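Local coordinates for protein peptidoglycan DD-endopeptidase ShyB (Vibrio cholerae, PDB 2GU1) that cleaves the peptide cross-links between peptidoglycan strands as a zinc-dependent DD-endopeptidase, probably allowing new glycans to be inserted as the cell wall expands, at residues Arg66-Met71 / Lys76-Arg81; His42-Met47 / Tyr89-Ile94; Ile136-Ser141 / Ile170-Ala175. All blocks are in the same frame, centred on the assembly; numbering follows the deposited sequence.

In the fold
From the N terminus the chain first passes through the LysM-like region. The loop after helix 29-38 supplies H42-M47, and after strand 53-58 the hairpin of contact 1 closes a short turn between strands 64-70 and 75-81. Strand 87-93 then returns to H42-M47 as contact 2, so the hairpin falls within the longer loop that contact 2 closes. The two touch: strands 75-81 and 87-93 are neighbours in one five-stranded antiparallel sheet, and I78 N meets D90 O. Contact 3 follows in series, within the Csd3 second domain, where it ties the loop after helix 122-132 to strand 160-173; its centre lies about 45 Å from that of contact 1.

Contact 1: Arg66-Met71 / Lys76-Arg81; sequences RLIYHM and KAIYTR
L67 and Y79 exchange both of their backbone hydrogen bonds, and Y69 and A77 do the same two residues further along: the antiparallel pairing of two consecutive strands joined by a tight connection, a beta hairpin. Y79 N reaches L67 O at 2.8 Å, almost straight at the hydrogen. Between these pairs and beyond them lie the non-hydrogen-bonded pairs R66-T80, I68-I78 and H70-K76, with their side chains together on one face of the sheet. On that face R66 grips T80 OG1 side-on with two nitrogens, NE at 3.1 Å and NH2 at 3.2 Å, both bonds bent, since one oxygen serves both nitrogens; the hydroxyl sits 18° out of the guanidinium plane. A bend at chi3 (-73°) turns the guanidinium toward T80, and I78 CG2 lies over one face of the guanidinium, toward its rim, 3.7 Å from R66 NE. At the other end the aliphatic part of K76 runs alongside I68 and H70, with CD of K76 4.0 Å from I68 CG2.

The face carrying L67, Y69, A77 and Y79 is more apolar. L67 CD2 packs on Y79 CD2 at 3.9 Å, while L67 O lies at the edge of the Y79 ring, in its plane. At the turn end of the hairpin M71 folds back, and its CE lies 3.4 Å from A77 CB. Strands 53-58 and 87-93 flank the hairpin, and helix 29-38 packs on Y79. Thus one face, partly exposed at both ends, pairs the R66 guanidinium with the T80 hydroxyl, whereas the other buries tyrosines whose hydroxyls remain hydrogen-bonded, Y69 OH to E52 and Y79 OH to D39.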
# COMPACT_ATOMS: atom_id res chain seq x y z
N ARG A 66 7.41 3.03 24.40
CA ARG A 66 7.15 3.59 23.08
C ARG A 66 7.96 2.92 21.98
O ARG A 66 9.15 2.65 22.15
CB ARG A 66 7.44 5.08 23.07
CG ARG A 66 7.55 5.64 21.66
CD ARG A 66 7.82 7.12 21.66
NE ARG A 66 6.63 7.87 22.05
CZ ARG A 66 6.58 9.19 22.13
NH1 ARG A 66 7.65 9.92 21.85
NH2 ARG A 66 5.44 9.80 22.47
N LEU A 67 7.30 2.68 20.86
CA LEU A 67 7.91 2.07 19.68
C LEU A 67 7.79 3.05 18.51
O LEU A 67 6.71 3.58 18.26
CB LEU A 67 7.19 0.77 19.30
CG LEU A 67 7.46 0.23 17.89
CD1 LEU A 67 8.86 -0.34 17.82
CD2 LEU A 67 6.43 -0.84 17.53
N ILE A 68 8.90 3.29 17.82
CA ILE A 68 8.88 4.18 16.66
C ILE A 68 9.32 3.34 15.45
O ILE A 68 10.41 2.77 15.44
CB ILE A 68 9.86 5.38 16.81
CG1 ILE A 68 9.51 6.21 18.05
CG2 ILE A 68 9.74 6.29 15.59
CD1 ILE A 68 9.94 5.56 19.34
N TYR A 69 8.43 3.26 14.46
CA TYR A 69 8.72 2.52 13.24
C TYR A 69 9.10 3.53 12.17
O TYR A 69 8.25 4.24 11.63
CB TYR A 69 7.48 1.68 12.83
CG TYR A 69 7.51 1.08 11.44
CD1 TYR A 69 8.72 0.74 10.80
CD2 TYR A 69 6.32 0.82 10.76
CE1 TYR A 69 8.73 0.17 9.52
CE2 TYR A 69 6.32 0.24 9.49
CZ TYR A 69 7.52 -0.08 8.87
OH TYR A 69 7.50 -0.63 7.62
N HIS A 70 10.40 3.62 11.90
CA HIS A 70 10.93 4.53 10.89
C HIS A 70 10.81 3.87 9.51
O HIS A 70 11.69 3.10 9.10
CB HIS A 70 12.41 4.84 11.19
CG HIS A 70 12.61 5.62 12.46
ND1 HIS A 70 12.41 6.98 12.54
CD2 HIS A 70 12.97 5.22 13.70
CE1 HIS A 70 12.63 7.39 13.78
NE2 HIS A 70 12.97 6.34 14.50
N MET A 71 9.72 4.17 8.81
CA MET A 71 9.49 3.62 7.48
C MET A 71 10.48 4.23 6.49
O MET A 71 10.89 3.58 5.52
CB MET A 71 8.06 3.90 7.03
CG MET A 71 7.04 3.05 7.76
SD MET A 71 5.39 3.77 7.84
CE MET A 71 5.50 4.65 9.38
N LYS A 76 7.33 8.12 9.87
CA LYS A 76 7.41 7.21 11.01
C LYS A 76 6.07 7.04 11.72
O LYS A 76 5.29 7.98 11.83
CB LYS A 76 8.46 7.72 12.01
CG LYS A 76 8.19 9.12 12.52
CD LYS A 76 9.32 9.62 13.41
CE LYS A 76 9.08 11.05 13.87
NZ LYS A 76 10.21 11.58 14.68
N ALA A 77 5.83 5.82 12.20
CA ALA A 77 4.63 5.47 12.94
C ALA A 77 5.06 5.39 14.40
O ALA A 77 6.02 4.70 14.73
CB ALA A 77 4.11 4.11 12.47
N ILE A 78 4.36 6.12 15.27
CA ILE A 78 4.71 6.15 16.68
C ILE A 78 3.66 5.46 17.55
O ILE A 78 2.49 5.84 17.56
CB ILE A 78 4.86 7.61 17.13
CG1 ILE A 78 5.85 8.31 16.21
CG2 ILE A 78 5.30 7.66 18.59
CD1 ILE A 78 5.85 9.82 16.34
N TYR A 79 4.09 4.42 18.27
CA TYR A 79 3.20 3.65 19.14
C TYR A 79 3.55 3.98 20.60
O TYR A 79 4.61 3.58 21.10
CB TYR A 79 3.37 2.15 18.87
CG TYR A 79 3.03 1.75 17.43
CD1 TYR A 79 1.78 1.24 17.10
CD2 TYR A 79 3.96 1.93 16.40
CE1 TYR A 79 1.44 0.91 15.77
CE2 TYR A 79 3.64 1.61 15.07
CZ TYR A 79 2.38 1.11 14.76
OH TYR A 79 2.07 0.78 13.46
N THR A 80 2.65 4.69 21.27
CA THR A 80 2.88 5.11 22.65
C THR A 80 2.01 4.40 23.69
O THR A 80 0.80 4.27 23.51
CB THR A 80 2.67 6.62 22.79
OG1 THR A 80 3.54 7.31 21.89
CG2 THR A 80 2.97 7.08 24.21
N ARG A 81 2.64 3.95 24.77
CA ARG A 81 1.92 3.27 25.84
C ARG A 81 1.15 4.29 26.68
O ARG A 81 1.68 5.34 27.04
CB ARG A 81 2.88 2.48 26.74
CG ARG A 81 2.17 1.81 27.92
CD ARG A 81 2.98 0.67 28.52
NE ARG A 81 4.27 1.10 29.05
CZ ARG A 81 4.43 1.97 30.04
NH1 ARG A 81 3.38 2.52 30.64
NH2 ARG A 81 5.66 2.29 30.45

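Contact 2: His42-Met47 / Tyr89-Ile94; sequences HLQLDM and YDFQEI
The imidazole of H42 lies flat against the phenol ring of Y89 in a face-to-face stack, with ring centroids 3.6 Å apart and planes inclined by only 15°. H42 CD2 sits over the centre of the Y89 ring, whereas Y89 CD2 lies toward the rim of the imidazole, 3.3 Å from CE1 of H42. The two side chains approach from different directions, the histidine from the loop and the tyrosine from strand 87-93. Y89 projects with CG anti to its backbone nitrogen, which carries the ring out to the loop.

Q44 meets the same tyrosine differently, crossing it at about a right angle. Its NE2 comes to the ring edge and donates to Y89 OH at 2.7 Å, a short but somewhat bent bond with the hydroxyl tilted out of the amide plane. The amide is turned 52° from the ring, and a bend at chi2 (-88°) directs it here. The same Q44 NE2 also lies 3.8 Å from F91 CD1. Stack and hydrogen bond therefore fix the tyrosine at two places, its ring face and its phenol oxygen. Y79 adds an edge-to-face neighbour to Y89.

A histidine-tyrosine stack and a glutamine-to-phenol hydrogen bond thus join the loop after helix 29-38 to the outermost strand 87-93 of the LysM-like region's sheet. Here H42 also meets P231 and N233 of the M23 peptidase region, its side chain about 9 Å from that of the zinc ligand H232.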
# COMPACT_ATOMS: atom_id res chain seq x y z
N HIS A 42 -4.23 0.33 11.00
CA HIS A 42 -3.20 0.93 10.17
C HIS A 42 -2.42 -0.09 9.37
O HIS A 42 -2.05 0.16 8.21
CB HIS A 42 -2.26 1.72 11.08
CG HIS A 42 -2.97 2.65 12.00
ND1 HIS A 42 -3.51 3.85 11.59
CD2 HIS A 42 -3.32 2.52 13.31
CE1 HIS A 42 -4.15 4.42 12.59
NE2 HIS A 42 -4.04 3.63 13.65
N LEU A 43 -2.19 -1.25 9.99
CA LEU A 43 -1.47 -2.37 9.39
C LEU A 43 -0.14 -1.93 8.77
O LEU A 43 0.18 -2.29 7.63
CB LEU A 43 -2.34 -3.09 8.35
CG LEU A 43 -3.65 -3.70 8.87
CD1 LEU A 43 -4.47 -4.21 7.71
CD2 LEU A 43 -3.35 -4.84 9.85
N GLN A 44 0.61 -1.14 9.53
CA GLN A 44 1.91 -0.64 9.08
C GLN A 44 3.02 -1.66 9.40
O GLN A 44 3.93 -1.89 8.60
CB GLN A 44 2.25 0.66 9.81
CG GLN A 44 1.17 1.73 9.78
CD GLN A 44 1.28 2.63 8.58
OE1 GLN A 44 1.26 2.18 7.43
NE2 GLN A 44 1.41 3.94 8.82
N LEU A 45 2.94 -2.27 10.57
CA LEU A 45 3.96 -3.21 11.01
C LEU A 45 4.07 -4.52 10.24
O LEU A 45 5.11 -5.17 10.27
CB LEU A 45 3.78 -3.47 12.51
CG LEU A 45 4.02 -2.19 13.33
CD1 LEU A 45 3.52 -2.37 14.76
CD2 LEU A 45 5.52 -1.83 13.30
N ASP A 46 3.02 -4.90 9.52
CA ASP A 46 3.06 -6.13 8.74
C ASP A 46 3.94 -5.98 7.50
O ASP A 46 4.41 -6.96 6.93
CB ASP A 46 1.66 -6.54 8.30
CG ASP A 46 1.01 -7.51 9.25
OD1 ASP A 46 -0.09 -7.98 8.93
OD2 ASP A 46 1.58 -7.80 10.32
N MET A 47 4.17 -4.74 7.08
CA MET A 47 4.97 -4.49 5.89
C MET A 47 6.41 -4.06 6.16
O MET A 47 7.02 -3.44 5.29
CB MET A 47 4.28 -3.44 5.01
CG MET A 47 4.20 -2.04 5.62
SD MET A 47 3.45 -0.81 4.51
CE MET A 47 1.73 -0.88 5.01
N TYR A 89 -1.66 5.36 18.72
CA TYR A 89 -0.94 5.55 17.46
C TYR A 89 -0.89 7.00 16.96
O TYR A 89 -1.87 7.72 17.04
CB TYR A 89 -1.61 4.70 16.39
CG TYR A 89 -1.03 4.82 14.99
CD1 TYR A 89 -0.01 3.98 14.57
CD2 TYR A 89 -1.52 5.77 14.10
CE1 TYR A 89 0.51 4.07 13.28
CE2 TYR A 89 -1.01 5.88 12.81
CZ TYR A 89 0.01 5.03 12.40
OH TYR A 89 0.51 5.12 11.12
N ASP A 90 0.26 7.39 16.41
CA ASP A 90 0.46 8.72 15.83
C ASP A 90 1.40 8.58 14.63
O ASP A 90 2.44 7.94 14.74
CB ASP A 90 1.06 9.69 16.85
CG ASP A 90 1.39 11.05 16.24
OD1 ASP A 90 0.84 11.39 15.17
OD2 ASP A 90 2.20 11.80 16.84
N PHE A 91 1.01 9.15 13.50
CA PHE A 91 1.83 9.09 12.29
C PHE A 91 2.40 10.47 11.99
O PHE A 91 1.66 11.46 11.96
CB PHE A 91 1.01 8.59 11.09
CG PHE A 91 1.81 8.48 9.82
CD1 PHE A 91 2.73 7.45 9.64
CD2 PHE A 91 1.67 9.43 8.81
CE1 PHE A 91 3.51 7.37 8.48
CE2 PHE A 91 2.44 9.36 7.64
CZ PHE A 91 3.36 8.33 7.48
N GLN A 92 3.70 10.54 11.77
CA GLN A 92 4.34 11.82 11.47
C GLN A 92 5.08 11.78 10.15
O GLN A 92 5.88 10.87 9.89
CB GLN A 92 5.28 12.21 12.60
CG GLN A 92 4.57 12.76 13.83
CD GLN A 92 5.52 13.01 14.99
OE1 GLN A 92 6.70 13.29 14.79
NE2 GLN A 92 5.00 12.91 16.21
N GLU A 93 4.82 12.77 9.31
CA GLU A 93 5.45 12.84 8.00
C GLU A 93 6.09 14.20 7.75
O GLU A 93 5.49 15.24 7.99
CB GLU A 93 4.39 12.56 6.94
CG GLU A 93 4.94 12.27 5.57
CD GLU A 93 3.89 11.70 4.63
OE1 GLU A 93 4.27 11.30 3.50
OE2 GLU A 93 2.70 11.66 5.01
N ILE A 94 7.34 14.18 7.28
CA ILE A 94 8.07 15.40 6.98
C ILE A 94 8.13 15.55 5.46
O ILE A 94 8.47 14.61 4.74
CB ILE A 94 9.51 15.34 7.51
CG1 ILE A 94 9.50 15.05 9.01
CG2 ILE A 94 10.23 16.65 7.23
CD1 ILE A 94 10.87 14.82 9.60

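Contact 3: Ile136-Ser141 / Ile170-Ala175; sequences IDFSRS and ISFKLA
The F172 ring takes the delta methyl of I136 over one face, displaced toward the rim, and its CZ lies at the edge of the F138 ring, near that ring's plane. F138 is itself covered on one face by I136 CG2, which stands 3.8 Å above the ring plane and over its centre. One isoleucine thus serves two rings with two different branches. The setting is an antiparallel five-stranded sheet in the Csd3 second domain, where the loop after helix 122-132 packs against the end of strand 160-173.

I136 CD1 makes a CH-pi contact with F172, 3.7 Å from the ring centroid and 23° off its normal. The outer branch is extended (chi2 -178°), which carries CD1 away from the loop backbone and onto the ring. The same methyl reaches L174 CD2, so it bridges the aromatic ring and the leucine. The two phenylalanines cross at about a right angle, with F138 CE2 4.0 Å from F172 CZ. Beyond the pair, F111 meets F172 edge-to-face, F148 of strand 147-157 also packs on it, and T129 and M132 of helix 122-132 touch F138.

Polar groups of D137 are bonded to the backbone of the same loop. D137 O accepts from the backbone nitrogens of both R140 and S141. OD1 of D137 also accepts from R140 N, three residues on, at 3.0 Å and from above the carboxylate plane, an Asx motif in which this N-H is shared with D137 O.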
# COMPACT_ATOMS: atom_id res chain seq x y z
N ILE A 136 1.97 -0.02 -26.67
CA ILE A 136 3.23 -0.54 -27.17
C ILE A 136 3.38 -2.05 -27.02
O ILE A 136 3.10 -2.62 -25.96
CB ILE A 136 4.44 0.12 -26.46
CG1 ILE A 136 4.44 1.63 -26.70
CG2 ILE A 136 5.74 -0.49 -26.97
CD1 ILE A 136 5.62 2.35 -26.07
N ASP A 137 3.82 -2.70 -28.10
CA ASP A 137 4.06 -4.14 -28.10
C ASP A 137 5.56 -4.25 -27.87
O ASP A 137 6.35 -4.10 -28.80
CB ASP A 137 3.71 -4.74 -29.47
CG ASP A 137 3.85 -6.27 -29.50
OD1 ASP A 137 4.91 -6.79 -29.08
OD2 ASP A 137 2.89 -6.94 -29.94
N PHE A 138 5.96 -4.50 -26.62
CA PHE A 138 7.37 -4.60 -26.27
C PHE A 138 8.07 -5.81 -26.88
O PHE A 138 9.13 -6.23 -26.41
CB PHE A 138 7.55 -4.59 -24.75
CG PHE A 138 7.17 -3.28 -24.10
CD1 PHE A 138 5.84 -3.00 -23.80
CD2 PHE A 138 8.13 -2.31 -23.86
CE1 PHE A 138 5.48 -1.76 -23.26
CE2 PHE A 138 7.78 -1.06 -23.33
CZ PHE A 138 6.45 -0.79 -23.02
N SER A 139 7.47 -6.36 -27.93
CA SER A 139 8.03 -7.52 -28.61
C SER A 139 8.28 -7.19 -30.09
O SER A 139 9.24 -7.68 -30.68
CB SER A 139 7.06 -8.69 -28.51
OG SER A 139 6.58 -8.83 -27.18
N ARG A 140 7.42 -6.36 -30.66
CA ARG A 140 7.52 -6.00 -32.07
C ARG A 140 8.13 -4.62 -32.35
O ARG A 140 8.87 -4.45 -33.32
CB ARG A 140 6.15 -6.10 -32.72
N SER A 141 7.80 -3.65 -31.51
CA SER A 141 8.29 -2.28 -31.67
C SER A 141 9.72 -2.14 -31.16
O SER A 141 9.95 -1.69 -30.02
CB SER A 141 7.37 -1.32 -30.93
OG SER A 141 6.03 -1.75 -31.05
N ILE A 170 5.94 9.32 -19.28
CA ILE A 170 6.58 8.25 -20.04
C ILE A 170 6.43 8.61 -21.51
O ILE A 170 5.32 8.85 -21.98
CB ILE A 170 5.88 6.90 -19.78
CG1 ILE A 170 5.99 6.53 -18.29
CG2 ILE A 170 6.46 5.81 -20.67
CD1 ILE A 170 5.22 5.28 -17.91
N SER A 171 7.54 8.66 -22.25
CA SER A 171 7.44 8.97 -23.67
C SER A 171 8.43 8.15 -24.48
O SER A 171 9.60 8.02 -24.11
CB SER A 171 7.69 10.46 -23.91
OG SER A 171 9.07 10.75 -23.84
N PHE A 172 7.95 7.59 -25.58
CA PHE A 172 8.79 6.78 -26.45
C PHE A 172 8.89 7.43 -27.83
O PHE A 172 7.89 7.81 -28.44
CB PHE A 172 8.22 5.37 -26.62
CG PHE A 172 8.45 4.47 -25.43
CD1 PHE A 172 7.63 4.55 -24.31
CD2 PHE A 172 9.48 3.55 -25.43
CE1 PHE A 172 7.84 3.71 -23.21
CE2 PHE A 172 9.70 2.70 -24.34
CZ PHE A 172 8.88 2.79 -23.22
N LYS A 173 10.12 7.59 -28.30
CA LYS A 173 10.36 8.16 -29.62
C LYS A 173 10.49 6.94 -30.53
O LYS A 173 11.56 6.35 -30.65
CB LYS A 173 11.65 8.97 -29.63
CG LYS A 173 11.92 9.77 -28.34
CD LYS A 173 10.72 10.60 -27.88
CE LYS A 173 10.35 11.70 -28.87
NZ LYS A 173 9.84 11.16 -30.17
N LEU A 174 9.38 6.54 -31.14
CA LEU A 174 9.35 5.37 -32.01
C LEU A 174 9.31 5.69 -33.49
O LEU A 174 8.74 6.70 -33.91
CB LEU A 174 8.13 4.50 -31.67
CG LEU A 174 8.17 3.51 -30.51
CD1 LEU A 174 9.10 4.00 -29.42
CD2 LEU A 174 6.75 3.31 -29.98
N ALA A 175 9.92 4.81 -34.29
CA ALA A 175 9.93 4.99 -35.73
C ALA A 175 8.52 4.68 -36.22
O ALA A 175 8.04 5.26 -37.19
CB ALA A 175 10.93 4.03 -36.36